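Beta-glucoside phosphorylase BglX (PDB 5VQE) probably catalyses the phosphorolysis of beta-glucosides, passing the glucosyl group to phosphate, as a phosphorylase of glycoside hydrolase family 3. Local coordinates at residues F75-Q80 against K363-P368; L207-N212 against H242-N247; R412-Q417 against H446-V451. All coordinates share one frame; numbering follows the deposited sequence.

How the contacts relate
The three contacts are well separated: contacts 1 and 2 lie about 39 Å apart between centres, contacts 2 and 3 about 43 Å, contacts 1 and 3 about 50 Å, and no pair touches. Along the chain contact 2 is nested inside the long loop closed by contact 1, and contact 3 follows both. Contact 1 sets helix 69-82, which follows strand 61-64 of the TIM-barrel-like domain, against the loop between helices 340-356 and 378-391. Contact 2 pairs strands 210-211 and 237-244 of the same domain, near the bound sugar. Contact 3 pairs strands 412-419 and 444-447 in the separate six-stranded sheet, in the alpha/beta domain to which the loop of contact 1 leads on.

Contact 1: residues F75-Q80 against K363-P368; sequences FTQRLQ and KDVVPP
Thr76 and Val366 meet through methyl groups that their first torsions turn to each other: CG2 of Thr76 stands anti to its backbone N, while CG1 of Val366 stands anti to its carbonyl carbon (chi1 -70°). The resulting Thr76 CG2 to Val366 CG1 separation of 3.5 Å is short for two methyl carbons. The other branch of Val366 serves the next helix residue, CG2 lying 3.8 Å from Gln77 CG, with the two side chains crossing at about a right angle. Val365 brings both methyls to Gln80: its CG1 and its CG2 are each 3.5 Å from Gln80 CB. The same CG1 also rests on the helix backbone, 3.6 Å from Gln77 CA. Polar groups take part through a water, which donates to Val365 O at 2.8 Å and accepts a weak bond from Gln80 NE2 at 3.0 Å. The polar ends have further partners in the same chain: Thr76 OG1 bonds to Tyr64 OH and Val139 O, Gln80 OE1 to Leu87 N. Arg73, one turn up the same helix, donates through NH2 to Pro367 O. Helix 69-82 presents one flank to the loop between helices 340-356 and 378-391, at the surface. Between these two segments, which bury 234 Å², the fit of methyl groups dominates, with direction supplied by the water and, from outside segment 75-80, by the Arg73 bond.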
ATOM      1  N   PHE A  75      12.591 -11.982  15.356  1.00 19.80           N
ATOM      2  CA  PHE A  75      11.275 -11.820  15.967  1.00 19.41           C
ATOM      3  C   PHE A  75      10.355 -12.988  15.625  1.00 19.12           C
ATOM      4  O   PHE A  75       9.614 -13.473  16.487  1.00 21.60           O
ATOM      5  CB  PHE A  75      10.650 -10.500  15.526  1.00 20.10           C
ATOM      6  CG  PHE A  75      11.163  -9.288  16.267  1.00 21.84           C
ATOM      7  CD1 PHE A  75      12.248  -9.368  17.123  1.00 30.21           C
ATOM      8  CD2 PHE A  75      10.544  -8.062  16.101  1.00 27.20           C
ATOM      9  CE1 PHE A  75      12.703  -8.245  17.792  1.00 29.11           C
ATOM     10  CE2 PHE A  75      10.996  -6.939  16.770  1.00 26.92           C
ATOM     11  CZ  PHE A  75      12.073  -7.030  17.612  1.00 27.92           C
ATOM     12  N   THR A  76      10.375 -13.451  14.371  1.00 19.86           N
ATOM     13  CA  THR A  76       9.508 -14.564  13.998  1.00 19.23           C
ATOM     14  C   THR A  76       9.807 -15.797  14.840  1.00 22.22           C
ATOM     15  O   THR A  76       8.888 -16.475  15.315  1.00 17.33           O
ATOM     16  CB  THR A  76       9.668 -14.888  12.513  1.00 18.39           C
ATOM     17  OG1 THR A  76       9.183 -13.793  11.732  1.00 14.78           O
ATOM     18  CG2 THR A  76       8.890 -16.159  12.144  1.00 19.89           C
ATOM     19  N   GLN A  77      11.091 -16.116  15.020  1.00 20.08           N
ATOM     20  CA  GLN A  77      11.459 -17.278  15.820  1.00 19.50           C
ATOM     21  C   GLN A  77      10.968 -17.126  17.250  1.00 19.66           C
ATOM     22  O   GLN A  77      10.336 -18.031  17.810  1.00 23.31           O
ATOM     23  CB  GLN A  77      12.978 -17.467  15.789  1.00 24.12           C
ATOM     24  CG  GLN A  77      13.504 -17.975  14.459  1.00 22.64           C
ATOM     25  CD  GLN A  77      15.021 -17.969  14.397  1.00 33.88           C
ATOM     26  OE1 GLN A  77      15.651 -16.913  14.465  1.00 33.55           O
ATOM     27  NE2 GLN A  77      15.615 -19.151  14.277  1.00 29.80           N
ATOM     28  N   ARG A  78      11.244 -15.975  17.855  1.00 18.34           N
ATOM     29  CA  ARG A  78      10.842 -15.750  19.235  1.00 21.73           C
ATOM     30  C   ARG A  78       9.326 -15.795  19.379  1.00 26.06           C
ATOM     31  O   ARG A  78       8.793 -16.455  20.279  1.00 21.46           O
ATOM     32  CB  ARG A  78      11.388 -14.413  19.704  1.00 22.65           C
ATOM     33  CG  ARG A  78      12.909 -14.361  19.728  1.00 24.69           C
ATOM     34  CD  ARG A  78      13.370 -12.954  19.992  1.00 25.97           C
ATOM     35  NE  ARG A  78      12.775 -12.413  21.205  1.00 30.12           N
ATOM     36  CZ  ARG A  78      12.974 -11.177  21.646  1.00 33.30           C
ATOM     37  NH1 ARG A  78      13.757 -10.341  20.970  1.00 31.97           N
ATOM     38  NH2 ARG A  78      12.389 -10.778  22.766  1.00 32.08           N
ATOM     39  N   LEU A  79       8.615 -15.103  18.491  1.00 23.09           N
ATOM     40  CA  LEU A  79       7.162 -15.041  18.600  1.00 22.61           C
ATOM     41  C   LEU A  79       6.536 -16.411  18.410  1.00 21.45           C
ATOM     42  O   LEU A  79       5.703 -16.842  19.215  1.00 25.15           O
ATOM     43  CB  LEU A  79       6.607 -14.053  17.578  1.00 23.15           C
ATOM     44  CG  LEU A  79       6.836 -12.589  17.918  1.00 23.20           C
ATOM     45  CD1 LEU A  79       6.538 -11.734  16.697  1.00 24.98           C
ATOM     46  CD2 LEU A  79       5.979 -12.173  19.100  1.00 23.71           C
ATOM     47  N   GLN A  80       6.920 -17.115  17.345  1.00 19.70           N
ATOM     48  CA  GLN A  80       6.259 -18.375  17.036  1.00 24.08           C
ATOM     49  C   GLN A  80       6.520 -19.422  18.110  1.00 26.18           C
ATOM     50  O   GLN A  80       5.602 -20.148  18.507  1.00 30.93           O
ATOM     51  CB  GLN A  80       6.712 -18.886  15.672  1.00 21.62           C
ATOM     52  CG  GLN A  80       6.260 -18.024  14.489  1.00 20.62           C
ATOM     53  CD  GLN A  80       4.775 -18.157  14.178  1.00 17.70           C
ATOM     54  OE1 GLN A  80       3.965 -18.462  15.048  1.00 18.01           O
ATOM     55  NE2 GLN A  80       4.416 -17.916  12.924  1.00 15.39           N
ATOM     56  N   LYS A 363       8.321 -27.822  11.182  1.00 57.00           N
ATOM     57  CA  LYS A 363       9.301 -28.137  12.219  1.00 53.47           C
ATOM     58  C   LYS A 363      10.171 -26.929  12.548  1.00 53.54           C
ATOM     59  O   LYS A 363      10.422 -26.643  13.724  1.00 46.97           O
ATOM     60  CB  LYS A 363      10.175 -29.313  11.778  1.00 42.10           C
ATOM     61  N   ASP A 364      10.647 -26.222  11.528  1.00 46.26           N
ATOM     62  CA  ASP A 364      11.349 -24.965  11.711  1.00 38.79           C
ATOM     63  C   ASP A 364      10.372 -23.815  11.511  1.00 42.24           C
ATOM     64  O   ASP A 364       9.427 -23.907  10.726  1.00 40.73           O
ATOM     65  CB  ASP A 364      12.519 -24.835  10.734  1.00 42.81           C
ATOM     66  N   VAL A 365      10.613 -22.724  12.238  1.00 33.93           N
ATOM     67  CA  VAL A 365       9.696 -21.591  12.261  1.00 33.86           C
ATOM     68  C   VAL A 365      10.085 -20.512  11.255  1.00 37.91           C
ATOM     69  O   VAL A 365       9.271 -19.619  10.965  1.00 31.51           O
ATOM     70  CB  VAL A 365       9.609 -21.036  13.701  1.00 36.50           C
ATOM     71  CG1 VAL A 365       9.502 -19.527  13.737  1.00 36.64           C
ATOM     72  CG2 VAL A 365       8.437 -21.684  14.430  1.00 34.05           C
ATOM     73  N   VAL A 366      11.295 -20.572  10.709  1.00 33.12           N
ATOM     74  CA  VAL A 366      11.703 -19.726   9.590  1.00 30.75           C
ATOM     75  C   VAL A 366      12.448 -20.589   8.586  1.00 32.55           C
ATOM     76  O   VAL A 366      12.894 -21.700   8.909  1.00 29.00           O
ATOM     77  CB  VAL A 366      12.595 -18.555  10.045  1.00 30.38           C
ATOM     78  CG1 VAL A 366      11.787 -17.543  10.848  1.00 28.18           C
ATOM     79  CG2 VAL A 366      13.787 -19.069  10.860  1.00 30.71           C
ATOM     80  N   PRO A 367      12.593 -20.112   7.354  1.00 29.22           N
ATOM     81  CA  PRO A 367      13.366 -20.869   6.364  1.00 27.66           C
ATOM     82  C   PRO A 367      14.834 -20.875   6.743  1.00 25.62           C
ATOM     83  O   PRO A 367      15.253 -20.109   7.622  1.00 24.87           O
ATOM     84  CB  PRO A 367      13.127 -20.102   5.051  1.00 29.68           C
ATOM     85  CG  PRO A 367      12.043 -19.089   5.355  1.00 28.34           C
ATOM     86  CD  PRO A 367      12.121 -18.827   6.813  1.00 28.49           C
ATOM     87  N   PRO A 368      15.645 -21.721   6.108  1.00 30.47           N
ATOM     88  CA  PRO A 368      17.088 -21.705   6.382  1.00 28.53           C
ATOM     89  C   PRO A 368      17.682 -20.317   6.180  1.00 29.39           C
ATOM     90  O   PRO A 368      17.171 -19.507   5.402  1.00 28.24           O
ATOM     91  CB  PRO A 368      17.655 -22.708   5.371  1.00 31.10           C
ATOM     92  CG  PRO A 368      16.515 -23.606   5.032  1.00 32.86           C
ATOM     93  CD  PRO A 368      15.267 -22.773   5.151  1.00 30.05           C
TER
HETATM   94  O   HOH W   1       6.546 -19.066  11.138  1.00 24.26           O

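Contact 2: residues L207-N212 against H242-N247; sequences LMSSVN and HIRQPN
Arg244 pairs by its backbone with the neighbouring strand: its N donates to Ser210 O at 2.9 Å and its O accepts from Asn212 N at 2.8 Å. This grip from two residues flanking Val211 defines a parallel bridge between Val211 and Arg244. Among side-chain bonds, the Arg244 chain bends at chi3 (-76°), placing NE 3.1 Å from Ser209 OG in a weak bond, whereas NH2 donates to Ser209 O at 2.8 Å, nearly straight (172°), with the acceptor in the guanidinium plane. Strands 210-211 and 237-244 are joined by helix 216-232 in a beta-alpha-beta unit of the TIM-barrel-like domain, and His242, whose side chain is about 6 Å from the bound 2-fluoroglucose, receives a weak bond at its O from Ser209 OG. At the other end Gln245 NE2 donates to Asn212 OD1 at 3.1 Å from above the carbonyl plane, the amide planes being 51° apart. Gln245 is also the N-cap of helix 246-252: its OE1 accepts from Val248 N, and its NE2 also donates to Leu214 O. In van der Waals packing, Val211 CG2 lies over one face of the Arg244 guanidinium, 3.8 Å from NH2; the apolar pair is Val211 CG1 with Pro246 CD at 3.7 Å.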
ATOM      1  N   LEU A 207      -8.171   9.849   8.728  1.00 22.54           N
ATOM      2  CA  LEU A 207      -8.580  11.078   9.402  1.00 26.46           C
ATOM      3  C   LEU A 207     -10.088  11.229   9.539  1.00 27.55           C
ATOM      4  O   LEU A 207     -10.545  12.193  10.167  1.00 24.33           O
ATOM      5  CB  LEU A 207      -8.025  12.294   8.651  1.00 27.71           C
ATOM      6  CG  LEU A 207      -6.498  12.402   8.627  1.00 34.66           C
ATOM      7  CD1 LEU A 207      -6.061  13.531   7.722  1.00 37.34           C
ATOM      8  CD2 LEU A 207      -5.938  12.605  10.034  1.00 36.85           C
ATOM      9  N   MET A 208     -10.871  10.313   8.974  1.00 23.31           N
ATOM     10  CA  MET A 208     -12.328  10.403   8.979  1.00 23.79           C
ATOM     11  C   MET A 208     -12.846   9.138   8.303  1.00 21.27           C
ATOM     12  O   MET A 208     -12.064   8.337   7.787  1.00 20.31           O
ATOM     13  CB  MET A 208     -12.795  11.656   8.249  1.00 26.02           C
ATOM     14  CG  MET A 208     -12.148  11.809   6.876  1.00 30.68           C
ATOM     15  SD  MET A 208     -12.982  13.023   5.851  1.00 32.26           S
ATOM     16  CE  MET A 208     -14.492  12.114   5.529  1.00 35.58           C
ATOM     17  N   SER A 209     -14.167   8.947   8.326  1.00 19.02           N
ATOM     18  CA  SER A 209     -14.776   7.874   7.540  1.00 19.88           C
ATOM     19  C   SER A 209     -15.090   8.426   6.151  1.00 24.84           C
ATOM     20  O   SER A 209     -16.099   9.108   5.950  1.00 17.19           O
ATOM     21  CB  SER A 209     -16.022   7.323   8.222  1.00 24.22           C
ATOM     22  OG  SER A 209     -16.595   6.296   7.426  1.00 22.40           O
ATOM     23  N   SER A 210     -14.220   8.132   5.187  1.00 19.83           N
ATOM     24  CA  SER A 210     -14.409   8.627   3.834  1.00 18.38           C
ATOM     25  C   SER A 210     -15.531   7.843   3.147  1.00 18.81           C
ATOM     26  O   SER A 210     -15.986   6.802   3.629  1.00 15.12           O
ATOM     27  CB  SER A 210     -13.096   8.556   3.054  1.00 19.73           C
ATOM     28  OG  SER A 210     -12.644   7.227   2.895  1.00 17.76           O
ATOM     29  N   VAL A 211     -16.007   8.373   2.022  1.00 16.17           N
ATOM     30  CA  VAL A 211     -17.283   7.947   1.452  1.00 15.69           C
ATOM     31  C   VAL A 211     -17.113   7.643  -0.028  1.00 16.85           C
ATOM     32  O   VAL A 211     -16.715   8.518  -0.810  1.00 20.23           O
ATOM     33  CB  VAL A 211     -18.379   9.007   1.661  1.00 18.35           C
ATOM     34  CG1 VAL A 211     -19.728   8.497   1.174  1.00 15.93           C
ATOM     35  CG2 VAL A 211     -18.467   9.378   3.126  1.00 21.32           C
ATOM     36  N   ASN A 212     -17.421   6.404  -0.411  1.00 15.82           N
ATOM     37  CA  ASN A 212     -17.579   5.999  -1.807  1.00 14.10           C
ATOM     38  C   ASN A 212     -19.040   6.259  -2.169  1.00 15.10           C
ATOM     39  O   ASN A 212     -19.936   5.518  -1.758  1.00 14.99           O
ATOM     40  CB  ASN A 212     -17.179   4.532  -1.964  1.00 12.04           C
ATOM     41  CG  ASN A 212     -17.231   4.044  -3.395  1.00 13.03           C
ATOM     42  OD1 ASN A 212     -18.131   4.391  -4.156  1.00 16.18           O
ATOM     43  ND2 ASN A 212     -16.257   3.215  -3.766  1.00 14.68           N
ATOM     44  N   HIS A 242     -12.336   1.629   6.510  1.00  9.07           N
ATOM     45  CA  HIS A 242     -13.218   2.558   7.207  1.00  9.89           C
ATOM     46  C   HIS A 242     -13.861   3.529   6.228  1.00 12.26           C
ATOM     47  O   HIS A 242     -13.852   4.747   6.397  1.00 16.73           O
ATOM     48  CB  HIS A 242     -12.432   3.274   8.293  1.00 11.97           C
ATOM     49  CG  HIS A 242     -11.532   2.361   9.060  1.00 10.25           C
ATOM     50  ND1 HIS A 242     -11.968   1.170   9.597  1.00 11.21           N
ATOM     51  CD2 HIS A 242     -10.212   2.449   9.357  1.00 13.28           C
ATOM     52  CE1 HIS A 242     -10.957   0.566  10.199  1.00 13.20           C
ATOM     53  NE2 HIS A 242      -9.880   1.320  10.065  1.00 13.38           N
ATOM     54  N   ILE A 243     -14.416   2.942   5.173  1.00 10.01           N
ATOM     55  CA  ILE A 243     -14.999   3.656   4.046  1.00 12.03           C
ATOM     56  C   ILE A 243     -16.464   3.257   3.959  1.00 11.98           C
ATOM     57  O   ILE A 243     -16.789   2.067   4.016  1.00 10.85           O
ATOM     58  CB  ILE A 243     -14.268   3.323   2.731  1.00 13.53           C
ATOM     59  CG1 ILE A 243     -12.776   3.679   2.820  1.00 14.47           C
ATOM     60  CG2 ILE A 243     -14.925   4.023   1.565  1.00 13.44           C
ATOM     61  CD1 ILE A 243     -11.931   3.090   1.710  1.00 15.71           C
ATOM     62  N   ARG A 244     -17.341   4.240   3.809  1.00 11.30           N
ATOM     63  CA  ARG A 244     -18.763   3.974   3.623  1.00 13.90           C
ATOM     64  C   ARG A 244     -19.109   3.883   2.141  1.00 14.07           C
ATOM     65  O   ARG A 244     -18.455   4.498   1.293  1.00 15.90           O
ATOM     66  CB  ARG A 244     -19.609   5.069   4.276  1.00 14.62           C
ATOM     67  CG  ARG A 244     -19.695   4.939   5.780  1.00 18.24           C
ATOM     68  CD  ARG A 244     -20.298   6.171   6.422  1.00 23.08           C
ATOM     69  NE  ARG A 244     -19.348   7.270   6.475  1.00 26.17           N
ATOM     70  CZ  ARG A 244     -19.642   8.488   6.919  1.00 33.69           C
ATOM     71  NH1 ARG A 244     -20.868   8.766   7.351  1.00 38.46           N
ATOM     72  NH2 ARG A 244     -18.710   9.431   6.935  1.00 29.93           N
ATOM     73  N   GLN A 245     -20.146   3.096   1.839  1.00 13.16           N
ATOM     74  CA  GLN A 245     -20.778   3.074   0.516  1.00 14.10           C
ATOM     75  C   GLN A 245     -22.274   3.165   0.779  1.00 12.85           C
ATOM     76  O   GLN A 245     -22.984   2.148   0.808  1.00 13.35           O
ATOM     77  CB  GLN A 245     -20.415   1.825  -0.287  1.00 13.45           C
ATOM     78  CG  GLN A 245     -20.171   2.083  -1.770  1.00 13.94           C
ATOM     79  CD  GLN A 245     -21.300   2.863  -2.448  1.00 16.62           C
ATOM     80  OE1 GLN A 245     -22.431   2.895  -1.955  1.00 17.13           O
ATOM     81  NE2 GLN A 245     -20.997   3.478  -3.598  1.00 14.24           N
ATOM     82  N   PRO A 246     -22.779   4.369   1.034  1.00 12.92           N
ATOM     83  CA  PRO A 246     -24.183   4.485   1.467  1.00 14.61           C
ATOM     84  C   PRO A 246     -25.173   3.937   0.460  1.00 12.85           C
ATOM     85  O   PRO A 246     -26.190   3.351   0.853  1.00 14.55           O
ATOM     86  CB  PRO A 246     -24.357   5.996   1.687  1.00 15.44           C
ATOM     87  CG  PRO A 246     -23.198   6.645   1.018  1.00 22.38           C
ATOM     88  CD  PRO A 246     -22.082   5.662   1.056  1.00 16.74           C
ATOM     89  N   ASN A 247     -24.903   4.091  -0.837  1.00 14.91           N
ATOM     90  CA  ASN A 247     -25.886   3.696  -1.843  1.00 15.30           C
ATOM     91  C   ASN A 247     -25.956   2.184  -1.984  1.00 15.25           C
ATOM     92  O   ASN A 247     -27.039   1.622  -2.190  1.00 16.85           O
ATOM     93  CB  ASN A 247     -25.554   4.363  -3.178  1.00 13.61           C
ATOM     94  CG  ASN A 247     -25.791   5.862  -3.143  1.00 18.19           C
ATOM     95  OD1 ASN A 247     -26.776   6.323  -2.576  1.00 20.00           O
ATOM     96  ND2 ASN A 247     -24.880   6.630  -3.727  1.00 17.69           N
TER

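Contact 3: residues R412-Q417 against H446-V451; sequences RIILVQ and HWFEEV
Leu415 and Trp447 belong to the tightly packed part of this contact: the leucine runs alongside the indole in the same direction, and Leu415 CD2 comes to 3.5 Å of Trp447 CZ3. Leu415 CG is anti to its backbone N (chi1 -177°), which sets the branch point 3.9 Å from the same CZ3. Tyr427, just before helix 429-441, stacks on the indole, and Lys435 of that helix makes a cation-pi contact with it. On the sheet face of Ile414 and His446, Ile414 CD1 meets Val451 CG2 tip to tip at 3.6 Å, and Ile414 CG2 approaches the edge of the Phe448 ring near its plane. The backbones are joined by three hydrogen bonds, His446 N to Ile413 O, Leu415 N to His446 O at 2.8 Å (171° at the hydrogen), and Phe448 N to Leu415 O.

The flanks are looser and wetter. Arg412 NH2 is 3.6 Å from His446 CE1 in an oblique approach, with guanidinium and imidazole planes 32° apart; the NE of Arg412 donates to Asp466 O. One water donates to Ile413 O and lies in the His446 ring plane, 2.8 Å from ND1. At the far end a second water joins Gln417 N to Glu449 OE1, and gives only a weak bond to Leu415 O. Just past the strand, Glu450 OE1 accepts from Trp447 N at 2.9 Å, so the N-H that does not pair with strand 412-419 is met by a side chain of the 3-10 turn.

The pairing closes a beta-alpha-beta unit, strand 412-419, helix 429-441, strand 444-447, at one edge of a mixed six-stranded sheet, consistent with the alpha/beta sandwich domain that follows the barrel in many family 3 enzymes.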
ATOM      1  N   ARG A 412      24.400  25.095 -17.684  1.00 20.06           N
ATOM      2  CA  ARG A 412      24.168  25.447 -16.287  1.00 17.87           C
ATOM      3  C   ARG A 412      22.728  25.121 -15.897  1.00 15.56           C
ATOM      4  O   ARG A 412      21.781  25.616 -16.514  1.00 18.29           O
ATOM      5  CB  ARG A 412      24.487  26.920 -16.047  1.00 18.98           C
ATOM      6  CG  ARG A 412      25.947  27.268 -16.317  1.00 18.54           C
ATOM      7  CD  ARG A 412      26.262  28.706 -15.928  1.00 19.90           C
ATOM      8  NE  ARG A 412      26.111  28.911 -14.491  1.00 18.39           N
ATOM      9  CZ  ARG A 412      27.065  28.701 -13.590  1.00 21.63           C
ATOM     10  NH1 ARG A 412      28.270  28.284 -13.963  1.00 21.62           N
ATOM     11  NH2 ARG A 412      26.807  28.906 -12.307  1.00 21.63           N
ATOM     12  N   ILE A 413      22.575  24.294 -14.869  1.00 14.85           N
ATOM     13  CA  ILE A 413      21.278  23.793 -14.435  1.00 17.00           C
ATOM     14  C   ILE A 413      21.064  24.204 -12.984  1.00 18.03           C
ATOM     15  O   ILE A 413      21.969  24.078 -12.153  1.00 17.22           O
ATOM     16  CB  ILE A 413      21.184  22.258 -14.580  1.00 18.42           C
ATOM     17  CG1 ILE A 413      21.181  21.863 -16.057  1.00 20.33           C
ATOM     18  CG2 ILE A 413      19.930  21.723 -13.878  1.00 16.85           C
ATOM     19  CD1 ILE A 413      21.252  20.366 -16.288  1.00 18.95           C
ATOM     20  N   ILE A 414      19.864  24.685 -12.685  1.00 13.39           N
ATOM     21  CA  ILE A 414      19.418  24.869 -11.310  1.00 15.96           C
ATOM     22  C   ILE A 414      18.455  23.739 -11.001  1.00 14.68           C
ATOM     23  O   ILE A 414      17.445  23.570 -11.696  1.00 15.50           O
ATOM     24  CB  ILE A 414      18.753  26.239 -11.095  1.00 20.15           C
ATOM     25  CG1 ILE A 414      19.792  27.361 -11.175  1.00 21.09           C
ATOM     26  CG2 ILE A 414      18.070  26.282  -9.734  1.00 15.54           C
ATOM     27  CD1 ILE A 414      19.182  28.776 -11.098  1.00 24.17           C
ATOM     28  N   LEU A 415      18.760  22.972  -9.958  1.00 15.69           N
ATOM     29  CA  LEU A 415      17.961  21.821  -9.562  1.00 16.51           C
ATOM     30  C   LEU A 415      17.110  22.218  -8.365  1.00 16.99           C
ATOM     31  O   LEU A 415      17.640  22.679  -7.349  1.00 16.63           O
ATOM     32  CB  LEU A 415      18.848  20.626  -9.216  1.00 14.46           C
ATOM     33  CG  LEU A 415      18.157  19.306  -8.850  1.00 15.35           C
ATOM     34  CD1 LEU A 415      17.251  18.838  -9.973  1.00 18.36           C
ATOM     35  CD2 LEU A 415      19.201  18.236  -8.526  1.00 19.35           C
ATOM     36  N   VAL A 416      15.799  22.041  -8.494  1.00 16.97           N
ATOM     37  CA  VAL A 416      14.830  22.514  -7.514  1.00 15.89           C
ATOM     38  C   VAL A 416      14.150  21.286  -6.939  1.00 13.99           C
ATOM     39  O   VAL A 416      13.382  20.607  -7.635  1.00 14.14           O
ATOM     40  CB  VAL A 416      13.802  23.472  -8.126  1.00 16.43           C
ATOM     41  CG1 VAL A 416      12.888  24.022  -7.046  1.00 18.95           C
ATOM     42  CG2 VAL A 416      14.495  24.593  -8.861  1.00 17.66           C
ATOM     43  N   GLN A 417      14.441  20.987  -5.682  1.00 15.64           N
ATOM     44  CA  GLN A 417      13.773  19.900  -4.998  1.00 15.20           C
ATOM     45  C   GLN A 417      12.447  20.387  -4.441  1.00 14.84           C
ATOM     46  O   GLN A 417      12.358  21.488  -3.896  1.00 15.51           O
ATOM     47  CB  GLN A 417      14.642  19.360  -3.871  1.00 12.62           C
ATOM     48  CG  GLN A 417      13.958  18.292  -3.035  1.00 17.16           C
ATOM     49  CD  GLN A 417      14.807  17.844  -1.883  1.00 16.42           C
ATOM     50  OE1 GLN A 417      15.563  16.878  -1.991  1.00 19.14           O
ATOM     51  NE2 GLN A 417      14.710  18.556  -0.771  1.00 20.51           N
ATOM     52  N   HIS A 446      23.625  23.484  -9.717  1.00 16.99           N
ATOM     53  CA  HIS A 446      23.486  24.038  -8.380  1.00 14.30           C
ATOM     54  C   HIS A 446      22.067  23.819  -7.877  1.00 17.74           C
ATOM     55  O   HIS A 446      21.111  23.790  -8.658  1.00 16.67           O
ATOM     56  CB  HIS A 446      23.780  25.543  -8.345  1.00 18.52           C
ATOM     57  CG  HIS A 446      25.206  25.896  -8.621  1.00 18.47           C
ATOM     58  ND1 HIS A 446      25.708  26.014  -9.899  1.00 22.72           N
ATOM     59  CD2 HIS A 446      26.235  26.166  -7.785  1.00 22.49           C
ATOM     60  CE1 HIS A 446      26.988  26.340  -9.836  1.00 21.18           C
ATOM     61  NE2 HIS A 446      27.331  26.438  -8.566  1.00 23.88           N
ATOM     62  N   TRP A 447      21.939  23.658  -6.566  1.00 16.43           N
ATOM     63  CA  TRP A 447      20.623  23.652  -5.946  1.00 19.71           C
ATOM     64  C   TRP A 447      20.025  25.057  -5.986  1.00 19.92           C
ATOM     65  O   TRP A 447      20.743  26.058  -5.950  1.00 19.49           O
ATOM     66  CB  TRP A 447      20.698  23.203  -4.491  1.00 19.66           C
ATOM     67  CG  TRP A 447      21.249  21.823  -4.205  1.00 19.49           C
ATOM     68  CD1 TRP A 447      22.446  21.533  -3.614  1.00 24.24           C
ATOM     69  CD2 TRP A 447      20.600  20.564  -4.431  1.00 18.13           C
ATOM     70  NE1 TRP A 447      22.589  20.172  -3.476  1.00 24.47           N
ATOM     71  CE2 TRP A 447      21.471  19.556  -3.969  1.00 21.97           C
ATOM     72  CE3 TRP A 447      19.377  20.191  -4.992  1.00 20.43           C
ATOM     73  CZ2 TRP A 447      21.159  18.203  -4.051  1.00 23.82           C
ATOM     74  CZ3 TRP A 447      19.069  18.843  -5.073  1.00 22.74           C
ATOM     75  CH2 TRP A 447      19.956  17.868  -4.606  1.00 22.57           C
ATOM     76  N   PHE A 448      18.691  25.118  -6.021  1.00 16.74           N
ATOM     77  CA  PHE A 448      17.992  26.400  -5.980  1.00 19.14           C
ATOM     78  C   PHE A 448      18.482  27.267  -4.834  1.00 21.31           C
ATOM     79  O   PHE A 448      18.607  28.490  -4.971  1.00 18.83           O
ATOM     80  CB  PHE A 448      16.492  26.164  -5.830  1.00 18.08           C
ATOM     81  CG  PHE A 448      15.668  27.423  -5.847  1.00 19.19           C
ATOM     82  CD1 PHE A 448      15.215  27.990  -4.667  1.00 20.76           C
ATOM     83  CD2 PHE A 448      15.347  28.035  -7.043  1.00 18.48           C
ATOM     84  CE1 PHE A 448      14.451  29.150  -4.682  1.00 23.49           C
ATOM     85  CE2 PHE A 448      14.594  29.193  -7.066  1.00 20.15           C
ATOM     86  CZ  PHE A 448      14.142  29.749  -5.882  1.00 19.57           C
ATOM     87  N   GLU A 449      18.737  26.648  -3.683  1.00 17.01           N
ATOM     88  CA  GLU A 449      19.094  27.380  -2.482  1.00 19.63           C
ATOM     89  C   GLU A 449      20.476  28.020  -2.573  1.00 20.78           C
ATOM     90  O   GLU A 449      20.773  28.919  -1.779  1.00 25.90           O
ATOM     91  CB  GLU A 449      19.020  26.434  -1.277  1.00 25.56           C
ATOM     92  CG  GLU A 449      17.588  25.968  -0.909  1.00 25.46           C
ATOM     93  CD  GLU A 449      16.952  25.011  -1.926  1.00 27.81           C
ATOM     94  OE1 GLU A 449      17.675  24.208  -2.560  1.00 16.59           O
ATOM     95  OE2 GLU A 449      15.712  25.066  -2.089  1.00 29.55           O
ATOM     96  N   GLU A 450      21.306  27.613  -3.537  1.00 18.88           N
ATOM     97  CA  GLU A 450      22.695  28.048  -3.613  1.00 20.49           C
ATOM     98  C   GLU A 450      22.913  29.289  -4.460  1.00 20.96           C
ATOM     99  O   GLU A 450      24.013  29.848  -4.422  1.00 23.10           O
ATOM    100  CB  GLU A 450      23.571  26.937  -4.202  1.00 23.63           C
ATOM    101  CG  GLU A 450      23.644  25.680  -3.391  1.00 26.59           C
ATOM    102  CD  GLU A 450      24.620  24.682  -3.984  1.00 29.05           C
ATOM    103  OE1 GLU A 450      24.453  24.296  -5.165  1.00 20.80           O
ATOM    104  OE2 GLU A 450      25.564  24.295  -3.266  1.00 38.36           O
ATOM    105  N   VAL A 451      21.938  29.705  -5.260  1.00 19.85           N
ATOM    106  CA  VAL A 451      22.189  30.747  -6.256  1.00 18.87           C
ATOM    107  C   VAL A 451      21.163  31.853  -6.077  1.00 17.25           C
ATOM    108  O   VAL A 451      20.117  31.656  -5.438  1.00 17.20           O
ATOM    109  CB  VAL A 451      22.147  30.183  -7.695  1.00 24.00           C
ATOM    110  CG1 VAL A 451      23.291  29.204  -7.903  1.00 24.57           C
ATOM    111  CG2 VAL A 451      20.804  29.532  -7.974  1.00 20.62           C
TER
HETATM  112  O   HOH W   2      24.279  25.809 -12.309  1.00 20.24           O
HETATM  113  O   HOH W   3      16.241  22.621  -4.310  1.00 21.73           O